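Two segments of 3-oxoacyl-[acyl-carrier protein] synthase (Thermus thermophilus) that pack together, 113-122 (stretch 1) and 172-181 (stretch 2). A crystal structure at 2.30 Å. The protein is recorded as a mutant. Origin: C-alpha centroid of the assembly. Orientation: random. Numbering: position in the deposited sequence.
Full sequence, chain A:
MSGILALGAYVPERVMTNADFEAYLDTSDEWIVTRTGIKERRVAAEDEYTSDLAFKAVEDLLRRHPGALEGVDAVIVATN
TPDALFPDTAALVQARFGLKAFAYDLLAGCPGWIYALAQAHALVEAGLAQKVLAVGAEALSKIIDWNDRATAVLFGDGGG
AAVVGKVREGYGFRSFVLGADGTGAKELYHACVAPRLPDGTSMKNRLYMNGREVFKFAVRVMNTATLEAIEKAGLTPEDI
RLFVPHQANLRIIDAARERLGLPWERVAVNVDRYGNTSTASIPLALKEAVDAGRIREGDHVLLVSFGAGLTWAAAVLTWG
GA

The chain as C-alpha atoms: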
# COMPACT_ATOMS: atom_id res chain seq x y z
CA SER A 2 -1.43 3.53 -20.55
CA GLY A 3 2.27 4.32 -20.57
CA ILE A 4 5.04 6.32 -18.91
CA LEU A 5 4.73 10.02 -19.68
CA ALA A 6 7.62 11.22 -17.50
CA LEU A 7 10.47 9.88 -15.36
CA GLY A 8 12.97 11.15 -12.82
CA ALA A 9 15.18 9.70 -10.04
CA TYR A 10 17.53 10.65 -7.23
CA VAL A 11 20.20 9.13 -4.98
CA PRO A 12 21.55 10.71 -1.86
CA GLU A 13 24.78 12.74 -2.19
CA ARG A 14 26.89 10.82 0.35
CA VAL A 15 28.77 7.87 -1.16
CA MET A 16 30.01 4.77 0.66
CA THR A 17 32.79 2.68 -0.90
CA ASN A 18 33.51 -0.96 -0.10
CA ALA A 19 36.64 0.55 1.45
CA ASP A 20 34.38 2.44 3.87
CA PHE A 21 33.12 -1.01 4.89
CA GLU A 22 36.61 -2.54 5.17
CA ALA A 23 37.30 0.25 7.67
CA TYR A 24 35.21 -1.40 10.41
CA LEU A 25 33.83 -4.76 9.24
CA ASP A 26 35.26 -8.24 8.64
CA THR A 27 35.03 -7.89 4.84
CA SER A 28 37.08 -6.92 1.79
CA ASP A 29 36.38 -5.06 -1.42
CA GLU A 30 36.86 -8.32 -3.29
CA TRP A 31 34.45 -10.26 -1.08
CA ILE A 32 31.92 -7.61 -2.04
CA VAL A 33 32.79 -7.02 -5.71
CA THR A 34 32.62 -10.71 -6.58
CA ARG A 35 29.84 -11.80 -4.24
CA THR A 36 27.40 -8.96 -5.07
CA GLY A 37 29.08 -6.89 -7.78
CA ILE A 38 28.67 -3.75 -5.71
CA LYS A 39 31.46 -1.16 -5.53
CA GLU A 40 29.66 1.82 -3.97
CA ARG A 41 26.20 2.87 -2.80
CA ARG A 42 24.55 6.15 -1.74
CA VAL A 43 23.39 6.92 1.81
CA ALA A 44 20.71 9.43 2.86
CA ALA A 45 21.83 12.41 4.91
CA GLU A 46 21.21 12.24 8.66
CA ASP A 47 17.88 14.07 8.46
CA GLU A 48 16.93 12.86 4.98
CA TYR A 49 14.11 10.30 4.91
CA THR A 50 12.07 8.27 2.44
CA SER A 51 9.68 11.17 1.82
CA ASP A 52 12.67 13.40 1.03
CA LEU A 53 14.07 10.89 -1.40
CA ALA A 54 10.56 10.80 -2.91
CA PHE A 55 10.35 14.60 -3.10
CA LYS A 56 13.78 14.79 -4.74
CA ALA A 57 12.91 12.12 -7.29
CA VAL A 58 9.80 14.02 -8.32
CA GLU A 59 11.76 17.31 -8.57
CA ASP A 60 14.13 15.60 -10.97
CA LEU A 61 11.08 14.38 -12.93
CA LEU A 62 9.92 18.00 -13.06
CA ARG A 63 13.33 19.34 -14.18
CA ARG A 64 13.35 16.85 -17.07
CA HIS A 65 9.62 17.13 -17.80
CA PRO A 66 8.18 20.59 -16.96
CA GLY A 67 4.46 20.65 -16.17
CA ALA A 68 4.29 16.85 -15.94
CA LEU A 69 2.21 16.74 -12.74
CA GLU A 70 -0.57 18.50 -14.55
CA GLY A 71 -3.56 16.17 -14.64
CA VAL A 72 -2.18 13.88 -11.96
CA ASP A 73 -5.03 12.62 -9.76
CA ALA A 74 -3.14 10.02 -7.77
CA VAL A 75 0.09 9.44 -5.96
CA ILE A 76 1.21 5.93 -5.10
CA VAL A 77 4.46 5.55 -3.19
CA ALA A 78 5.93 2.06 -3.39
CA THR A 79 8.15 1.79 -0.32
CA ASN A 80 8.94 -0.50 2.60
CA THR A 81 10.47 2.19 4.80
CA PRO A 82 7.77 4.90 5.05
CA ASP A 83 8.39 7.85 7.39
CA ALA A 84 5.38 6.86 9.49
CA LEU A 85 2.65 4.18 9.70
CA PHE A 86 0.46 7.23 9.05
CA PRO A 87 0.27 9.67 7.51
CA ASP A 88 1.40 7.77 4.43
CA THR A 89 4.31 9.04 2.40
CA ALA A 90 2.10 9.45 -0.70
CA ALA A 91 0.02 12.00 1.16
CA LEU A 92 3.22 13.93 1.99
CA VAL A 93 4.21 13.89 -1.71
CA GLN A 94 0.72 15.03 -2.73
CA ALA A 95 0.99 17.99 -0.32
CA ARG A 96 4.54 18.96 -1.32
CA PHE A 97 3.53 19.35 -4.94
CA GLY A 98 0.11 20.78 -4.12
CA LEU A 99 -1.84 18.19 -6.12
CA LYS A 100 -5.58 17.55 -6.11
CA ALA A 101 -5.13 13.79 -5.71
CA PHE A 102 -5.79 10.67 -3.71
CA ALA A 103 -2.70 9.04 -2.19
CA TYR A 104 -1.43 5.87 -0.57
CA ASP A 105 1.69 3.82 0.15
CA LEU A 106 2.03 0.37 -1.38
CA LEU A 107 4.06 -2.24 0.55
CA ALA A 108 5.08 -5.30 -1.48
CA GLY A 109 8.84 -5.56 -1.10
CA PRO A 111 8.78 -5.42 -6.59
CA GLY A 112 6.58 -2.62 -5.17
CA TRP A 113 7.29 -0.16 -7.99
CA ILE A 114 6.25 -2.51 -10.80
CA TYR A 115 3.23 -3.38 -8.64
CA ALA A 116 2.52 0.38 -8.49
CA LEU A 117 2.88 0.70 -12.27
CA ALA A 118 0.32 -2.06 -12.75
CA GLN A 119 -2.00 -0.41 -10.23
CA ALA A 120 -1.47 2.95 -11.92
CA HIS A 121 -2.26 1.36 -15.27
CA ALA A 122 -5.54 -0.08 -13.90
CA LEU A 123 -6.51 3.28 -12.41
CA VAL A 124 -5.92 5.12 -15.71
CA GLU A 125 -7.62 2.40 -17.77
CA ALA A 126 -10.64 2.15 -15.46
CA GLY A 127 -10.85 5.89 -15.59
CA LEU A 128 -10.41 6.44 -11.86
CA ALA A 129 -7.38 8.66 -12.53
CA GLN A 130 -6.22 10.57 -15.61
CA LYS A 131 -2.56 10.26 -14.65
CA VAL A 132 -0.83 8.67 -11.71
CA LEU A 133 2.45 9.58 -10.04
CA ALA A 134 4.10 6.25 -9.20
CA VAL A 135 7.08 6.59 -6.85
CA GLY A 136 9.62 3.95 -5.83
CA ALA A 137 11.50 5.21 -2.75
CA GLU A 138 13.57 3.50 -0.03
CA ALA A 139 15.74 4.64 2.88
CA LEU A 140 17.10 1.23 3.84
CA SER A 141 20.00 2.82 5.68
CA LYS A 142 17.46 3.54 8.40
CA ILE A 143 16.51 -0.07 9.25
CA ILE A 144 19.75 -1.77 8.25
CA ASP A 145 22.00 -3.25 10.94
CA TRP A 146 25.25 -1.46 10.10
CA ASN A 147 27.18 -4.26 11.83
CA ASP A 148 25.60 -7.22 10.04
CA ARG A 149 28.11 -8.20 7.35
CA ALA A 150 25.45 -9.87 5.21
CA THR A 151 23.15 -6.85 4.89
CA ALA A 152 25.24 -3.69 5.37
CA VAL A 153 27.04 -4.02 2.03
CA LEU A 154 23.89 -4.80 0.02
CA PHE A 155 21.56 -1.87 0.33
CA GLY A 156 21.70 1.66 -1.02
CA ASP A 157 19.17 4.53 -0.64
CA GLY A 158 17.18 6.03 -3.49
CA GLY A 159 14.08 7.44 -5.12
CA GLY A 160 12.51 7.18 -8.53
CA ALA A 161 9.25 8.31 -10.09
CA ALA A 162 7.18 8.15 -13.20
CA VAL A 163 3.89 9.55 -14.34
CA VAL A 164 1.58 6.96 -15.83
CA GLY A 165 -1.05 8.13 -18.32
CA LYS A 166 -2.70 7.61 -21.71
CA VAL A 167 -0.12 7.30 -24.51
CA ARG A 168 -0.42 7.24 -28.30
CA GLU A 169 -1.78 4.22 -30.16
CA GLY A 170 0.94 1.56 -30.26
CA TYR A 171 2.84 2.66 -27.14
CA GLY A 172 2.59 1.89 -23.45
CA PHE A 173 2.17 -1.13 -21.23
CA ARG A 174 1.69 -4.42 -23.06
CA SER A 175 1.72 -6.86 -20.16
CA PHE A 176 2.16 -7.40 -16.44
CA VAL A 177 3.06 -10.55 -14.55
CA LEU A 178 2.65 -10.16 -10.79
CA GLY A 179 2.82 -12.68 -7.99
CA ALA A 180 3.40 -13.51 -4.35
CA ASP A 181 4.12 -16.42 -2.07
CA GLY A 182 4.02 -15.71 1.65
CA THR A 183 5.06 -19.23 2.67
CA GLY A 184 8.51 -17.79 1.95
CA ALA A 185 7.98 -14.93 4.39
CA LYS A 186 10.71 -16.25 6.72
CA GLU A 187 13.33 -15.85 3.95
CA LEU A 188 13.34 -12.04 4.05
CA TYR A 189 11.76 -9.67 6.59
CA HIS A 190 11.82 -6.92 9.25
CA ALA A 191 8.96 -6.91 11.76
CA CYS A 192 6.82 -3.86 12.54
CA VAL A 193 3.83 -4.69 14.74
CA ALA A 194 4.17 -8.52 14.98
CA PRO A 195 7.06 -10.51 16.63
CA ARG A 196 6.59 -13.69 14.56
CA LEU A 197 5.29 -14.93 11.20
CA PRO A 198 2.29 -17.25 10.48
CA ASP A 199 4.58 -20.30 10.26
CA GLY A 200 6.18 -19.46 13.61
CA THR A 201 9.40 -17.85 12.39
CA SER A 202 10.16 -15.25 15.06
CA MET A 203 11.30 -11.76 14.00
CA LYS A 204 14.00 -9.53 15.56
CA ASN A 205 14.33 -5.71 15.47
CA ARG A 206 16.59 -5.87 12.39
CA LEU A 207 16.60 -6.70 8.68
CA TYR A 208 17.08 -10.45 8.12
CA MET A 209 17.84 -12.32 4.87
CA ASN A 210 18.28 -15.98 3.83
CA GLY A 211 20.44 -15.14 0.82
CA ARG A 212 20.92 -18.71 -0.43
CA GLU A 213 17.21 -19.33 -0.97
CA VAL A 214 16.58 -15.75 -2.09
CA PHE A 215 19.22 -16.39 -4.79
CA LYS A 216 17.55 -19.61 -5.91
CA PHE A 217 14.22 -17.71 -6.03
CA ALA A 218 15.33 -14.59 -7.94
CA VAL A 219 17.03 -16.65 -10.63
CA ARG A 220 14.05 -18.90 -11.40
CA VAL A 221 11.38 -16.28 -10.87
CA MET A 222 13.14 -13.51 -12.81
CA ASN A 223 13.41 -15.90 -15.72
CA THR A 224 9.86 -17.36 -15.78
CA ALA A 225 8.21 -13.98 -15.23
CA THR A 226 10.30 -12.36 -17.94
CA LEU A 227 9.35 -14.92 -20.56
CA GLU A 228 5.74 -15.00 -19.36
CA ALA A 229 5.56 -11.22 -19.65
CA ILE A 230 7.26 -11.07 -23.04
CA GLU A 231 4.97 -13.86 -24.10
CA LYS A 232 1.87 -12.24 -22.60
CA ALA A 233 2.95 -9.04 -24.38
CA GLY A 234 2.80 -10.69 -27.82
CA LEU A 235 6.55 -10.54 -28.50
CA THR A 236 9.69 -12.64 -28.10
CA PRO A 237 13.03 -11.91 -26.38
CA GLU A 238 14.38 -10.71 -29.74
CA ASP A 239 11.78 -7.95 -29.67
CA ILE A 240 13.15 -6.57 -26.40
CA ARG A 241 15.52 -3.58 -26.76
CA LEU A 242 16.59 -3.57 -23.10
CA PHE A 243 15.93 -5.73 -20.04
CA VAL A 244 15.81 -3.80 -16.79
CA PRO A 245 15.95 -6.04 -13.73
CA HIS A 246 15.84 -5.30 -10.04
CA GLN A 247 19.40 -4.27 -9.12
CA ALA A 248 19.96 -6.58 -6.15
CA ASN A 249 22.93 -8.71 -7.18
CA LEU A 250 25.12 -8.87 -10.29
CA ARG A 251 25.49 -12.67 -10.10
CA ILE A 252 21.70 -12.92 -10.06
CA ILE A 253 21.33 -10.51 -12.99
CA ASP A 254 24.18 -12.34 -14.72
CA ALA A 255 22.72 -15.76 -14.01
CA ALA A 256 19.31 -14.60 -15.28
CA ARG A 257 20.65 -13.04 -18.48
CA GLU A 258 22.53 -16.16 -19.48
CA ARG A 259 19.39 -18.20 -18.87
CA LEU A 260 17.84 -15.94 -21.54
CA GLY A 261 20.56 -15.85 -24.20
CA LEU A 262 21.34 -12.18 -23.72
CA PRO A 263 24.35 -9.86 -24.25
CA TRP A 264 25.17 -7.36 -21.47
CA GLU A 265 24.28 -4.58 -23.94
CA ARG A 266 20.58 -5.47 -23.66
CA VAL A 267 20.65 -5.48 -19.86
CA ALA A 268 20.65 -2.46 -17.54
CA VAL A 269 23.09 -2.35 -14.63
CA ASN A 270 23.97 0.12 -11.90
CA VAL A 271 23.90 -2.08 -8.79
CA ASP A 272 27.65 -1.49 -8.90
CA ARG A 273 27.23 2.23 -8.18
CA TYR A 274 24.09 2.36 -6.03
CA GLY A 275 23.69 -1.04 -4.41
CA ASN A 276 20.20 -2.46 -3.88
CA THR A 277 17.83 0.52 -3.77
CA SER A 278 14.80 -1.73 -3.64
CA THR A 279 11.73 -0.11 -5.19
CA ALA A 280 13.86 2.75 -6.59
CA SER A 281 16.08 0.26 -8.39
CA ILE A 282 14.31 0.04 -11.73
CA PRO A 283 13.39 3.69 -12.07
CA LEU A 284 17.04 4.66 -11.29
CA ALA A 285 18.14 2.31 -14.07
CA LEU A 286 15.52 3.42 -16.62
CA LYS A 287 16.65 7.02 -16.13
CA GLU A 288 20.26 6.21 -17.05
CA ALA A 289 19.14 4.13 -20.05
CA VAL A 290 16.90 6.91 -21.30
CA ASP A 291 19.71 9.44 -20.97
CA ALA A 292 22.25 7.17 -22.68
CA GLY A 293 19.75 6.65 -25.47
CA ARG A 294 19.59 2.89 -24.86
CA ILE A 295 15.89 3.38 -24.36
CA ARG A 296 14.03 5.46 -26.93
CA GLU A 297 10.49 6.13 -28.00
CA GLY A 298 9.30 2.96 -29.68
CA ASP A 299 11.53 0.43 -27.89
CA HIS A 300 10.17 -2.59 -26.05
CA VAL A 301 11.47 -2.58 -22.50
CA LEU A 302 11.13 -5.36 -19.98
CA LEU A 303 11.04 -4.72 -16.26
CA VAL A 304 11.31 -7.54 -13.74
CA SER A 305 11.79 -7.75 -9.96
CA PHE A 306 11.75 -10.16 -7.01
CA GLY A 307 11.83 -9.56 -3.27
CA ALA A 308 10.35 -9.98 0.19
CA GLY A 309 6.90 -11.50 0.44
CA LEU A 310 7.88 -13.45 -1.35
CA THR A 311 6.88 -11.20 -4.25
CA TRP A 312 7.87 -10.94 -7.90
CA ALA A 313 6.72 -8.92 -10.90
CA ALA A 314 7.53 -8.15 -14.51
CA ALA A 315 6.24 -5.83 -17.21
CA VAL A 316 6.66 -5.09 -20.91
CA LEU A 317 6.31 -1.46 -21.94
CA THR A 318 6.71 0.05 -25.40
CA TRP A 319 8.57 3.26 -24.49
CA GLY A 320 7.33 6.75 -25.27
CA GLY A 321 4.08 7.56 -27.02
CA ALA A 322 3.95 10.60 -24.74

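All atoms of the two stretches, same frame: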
# COMPACT_ATOMS: atom_id res chain seq x y z
N TRP A 113 7.41 -1.16 -6.94
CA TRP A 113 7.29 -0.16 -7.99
C TRP A 113 6.57 -0.68 -9.23
O TRP A 113 5.75 0.04 -9.82
CB TRP A 113 8.65 0.38 -8.38
CG TRP A 113 8.55 1.64 -9.19
CD1 TRP A 113 8.10 2.84 -8.75
CD2 TRP A 113 8.90 1.82 -10.57
NE1 TRP A 113 8.15 3.77 -9.76
CE2 TRP A 113 8.64 3.17 -10.89
CE3 TRP A 113 9.40 0.98 -11.56
CZ2 TRP A 113 8.88 3.70 -12.16
CZ3 TRP A 113 9.64 1.50 -12.83
CH2 TRP A 113 9.37 2.86 -13.12
N ILE A 114 6.90 -1.90 -9.63
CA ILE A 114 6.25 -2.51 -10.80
C ILE A 114 4.79 -2.76 -10.42
O ILE A 114 3.89 -2.63 -11.26
CB ILE A 114 6.91 -3.83 -11.20
CG1 ILE A 114 8.39 -3.59 -11.54
CG2 ILE A 114 6.22 -4.39 -12.41
CD1 ILE A 114 9.11 -4.86 -11.95
N TYR A 115 4.58 -3.16 -9.16
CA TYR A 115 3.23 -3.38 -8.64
C TYR A 115 2.48 -2.04 -8.78
O TYR A 115 1.35 -1.99 -9.26
CB TYR A 115 3.31 -3.77 -7.16
CG TYR A 115 3.16 -5.24 -6.90
CD1 TYR A 115 3.97 -6.18 -7.55
CD2 TYR A 115 2.17 -5.71 -6.03
CE1 TYR A 115 3.80 -7.55 -7.33
CE2 TYR A 115 1.99 -7.08 -5.81
CZ TYR A 115 2.82 -7.99 -6.47
OH TYR A 115 2.67 -9.33 -6.24
N ALA A 116 3.14 -0.95 -8.38
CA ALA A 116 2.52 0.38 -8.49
C ALA A 116 2.22 0.79 -9.94
O ALA A 116 1.23 1.48 -10.20
CB ALA A 116 3.42 1.44 -7.84
N LEU A 117 3.08 0.37 -10.86
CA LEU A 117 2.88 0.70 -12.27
C LEU A 117 1.63 -0.01 -12.76
O LEU A 117 0.82 0.57 -13.48
CB LEU A 117 4.10 0.29 -13.12
CG LEU A 117 5.42 1.06 -12.90
CD1 LEU A 117 6.53 0.46 -13.75
CD2 LEU A 117 5.23 2.54 -13.26
N ALA A 118 1.47 -1.27 -12.35
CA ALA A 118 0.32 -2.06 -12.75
C ALA A 118 -0.93 -1.41 -12.15
O ALA A 118 -1.94 -1.22 -12.84
CB ALA A 118 0.46 -3.49 -12.26
N GLN A 119 -0.86 -1.05 -10.88
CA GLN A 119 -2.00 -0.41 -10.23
C GLN A 119 -2.33 0.93 -10.89
O GLN A 119 -3.51 1.29 -11.04
CB GLN A 119 -1.73 -0.20 -8.74
CG GLN A 119 -2.37 -1.25 -7.85
CD GLN A 119 -3.90 -1.21 -7.84
OE1 GLN A 119 -4.53 -2.13 -7.34
NE2 GLN A 119 -4.50 -0.13 -8.37
N ALA A 120 -1.29 1.67 -11.28
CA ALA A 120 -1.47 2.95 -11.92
C ALA A 120 -2.16 2.73 -13.26
O ALA A 120 -3.11 3.45 -13.61
CB ALA A 120 -0.15 3.61 -12.13
N HIS A 121 -1.69 1.73 -13.98
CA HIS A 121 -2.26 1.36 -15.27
C HIS A 121 -3.77 1.11 -15.12
O HIS A 121 -4.59 1.68 -15.86
CB HIS A 121 -1.57 0.09 -15.79
CG HIS A 121 -2.23 -0.52 -16.98
ND1 HIS A 121 -2.15 0.02 -18.25
CD2 HIS A 121 -3.01 -1.62 -17.10
CE1 HIS A 121 -2.85 -0.72 -19.09
NE2 HIS A 121 -3.39 -1.72 -18.42
N ALA A 122 -4.14 0.26 -14.15
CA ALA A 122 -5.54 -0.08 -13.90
C ALA A 122 -6.36 1.17 -13.61
O ALA A 122 -7.45 1.34 -14.16
CB ALA A 122 -5.63 -1.04 -12.75
N GLY A 172 3.07 2.15 -24.79
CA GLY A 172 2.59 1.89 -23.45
C GLY A 172 2.78 0.48 -22.94
O GLY A 172 3.53 -0.32 -23.51
N PHE A 173 2.09 0.19 -21.84
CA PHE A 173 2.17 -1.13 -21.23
C PHE A 173 1.50 -2.22 -22.08
O PHE A 173 0.37 -2.06 -22.56
CB PHE A 173 1.55 -1.05 -19.84
CG PHE A 173 2.43 -0.35 -18.84
CD1 PHE A 173 3.63 -0.93 -18.43
CD2 PHE A 173 2.07 0.90 -18.33
CE1 PHE A 173 4.46 -0.28 -17.52
CE2 PHE A 173 2.90 1.56 -17.42
CZ PHE A 173 4.10 0.97 -17.02
N ARG A 174 2.21 -3.33 -22.26
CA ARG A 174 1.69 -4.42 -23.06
C ARG A 174 1.34 -5.63 -22.20
O ARG A 174 0.51 -6.45 -22.58
CB ARG A 174 2.69 -4.81 -24.14
CG ARG A 174 3.03 -3.66 -25.07
CD ARG A 174 3.80 -4.13 -26.29
NE ARG A 174 3.01 -5.05 -27.09
CZ ARG A 174 3.38 -5.53 -28.27
NH1 ARG A 174 4.55 -5.17 -28.79
NH2 ARG A 174 2.60 -6.37 -28.92
N SER A 175 1.98 -5.74 -21.05
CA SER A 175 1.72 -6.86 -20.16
C SER A 175 2.26 -6.63 -18.76
O SER A 175 3.12 -5.77 -18.54
CB SER A 175 2.33 -8.14 -20.72
OG SER A 175 3.74 -8.05 -20.73
N PHE A 176 1.75 -7.43 -17.84
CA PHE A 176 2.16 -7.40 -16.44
C PHE A 176 2.06 -8.83 -15.93
O PHE A 176 1.10 -9.55 -16.24
CB PHE A 176 1.22 -6.54 -15.57
CG PHE A 176 1.35 -5.05 -15.77
CD1 PHE A 176 2.40 -4.34 -15.18
CD2 PHE A 176 0.40 -4.35 -16.53
CE1 PHE A 176 2.50 -2.95 -15.34
CE2 PHE A 176 0.49 -2.96 -16.70
CZ PHE A 176 1.54 -2.25 -16.11
N VAL A 177 3.06 -9.25 -15.17
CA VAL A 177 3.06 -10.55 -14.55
C VAL A 177 3.40 -10.19 -13.12
O VAL A 177 4.46 -9.63 -12.85
CB VAL A 177 4.14 -11.49 -15.15
CG1 VAL A 177 4.28 -12.76 -14.29
CG2 VAL A 177 3.75 -11.87 -16.57
N LEU A 178 2.47 -10.48 -12.21
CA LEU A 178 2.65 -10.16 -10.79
C LEU A 178 2.34 -11.37 -9.94
O LEU A 178 1.42 -12.13 -10.24
CB LEU A 178 1.70 -9.02 -10.38
CG LEU A 178 1.60 -7.72 -11.19
CD1 LEU A 178 0.48 -6.91 -10.60
CD2 LEU A 178 2.91 -6.92 -11.17
N GLY A 179 3.08 -11.54 -8.85
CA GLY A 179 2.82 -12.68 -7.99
C GLY A 179 3.40 -12.59 -6.60
O GLY A 179 4.25 -11.74 -6.31
N ALA A 180 2.94 -13.47 -5.72
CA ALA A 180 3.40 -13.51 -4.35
C ALA A 180 3.36 -14.93 -3.80
O ALA A 180 2.68 -15.82 -4.33
CB ALA A 180 2.52 -12.59 -3.47
N ASP A 181 4.10 -15.14 -2.73
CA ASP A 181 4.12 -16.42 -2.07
C ASP A 181 4.63 -16.20 -0.66
O ASP A 181 5.84 -16.22 -0.41
CB ASP A 181 5.02 -17.40 -2.81
CG ASP A 181 4.95 -18.79 -2.23
OD1 ASP A 181 5.25 -18.93 -1.02
OD2 ASP A 181 4.59 -19.74 -2.96

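The three residues with the most covered surface are Phe176 and Leu178 on the strand and Tyr115 on the helix, each with more than 70 Å² covered by the opposing stretch and together nearly half of the total. The helix runs obliquely across the strand, its direction 126° from the strand's and its axis 9.5 Å away at closest approach, and together the two bury 475 Å².

Phe176 is the centre. The backbones are nearest here among the register pairs, with Ala118 CA 6.7 Å from Phe176 CA; the alanine lies at this nearest point, and its CA rests over the ring. Ala118 CA lies over one face of the phenyl ring, 3.5 Å from Phe176 CE1; it is 3.7 Å from the centroid of the Phe176 ring, 22° off the normal, a CH-pi contact, while Ala118 CB reaches 3.6 Å from Phe176 CD1. One helical turn later the imidazole of His121 continues the cover. His121 CG approaches Phe176 CE2 to 3.7 Å, but the two ring planes meet at 47°, so the pair is oblique. Leu117 adds an aliphatic contact, its CB 4.2 Å from Phe176 CE1. The ring therefore meets a patch made by Leu117, Ala118 and His121 rather than a single residue.

Leu178, two residues along the strand, points toward the helix like Phe176, whereas Val177 between them points away; this is the alternation expected of an extended chain. Leu178 CD1 comes to 3.8 Å of Ala118 CB, and Leu178 CD2 to 3.8 Å of Tyr115 CD1 and 4.3 Å of Ile114 CG2. Ala118 thus touches both Phe176 and Leu178.

Tyr115 shows how a residue can join an interface from an unpromising start. Its CA-to-CB bond points away from the strand, yet the long side chain, with chi1 at -101° between the usual wells, brings its end back. The ring packs on Leu178, and the hydroxyl donates a weak hydrogen bond to the backbone, Tyr115 OH to Gly179 O at 2.9 Å, with the carbonyl oxygen near the ring plane at its edge. The position of that hydroxyl is less certain than the distance suggests, because it crowds an atom elsewhere in the model.

Toward the start of the strand, Phe173 extends the apolar surface: its CZ is 4.0 Å from Leu117 CB. The rule to read here is simple: large side chains from the strand lie against a helix surface that offers an alanine at the nearest point, and the single cross-stretch hydrogen bond supplements a contact that is otherwise chiefly apolar and aromatic.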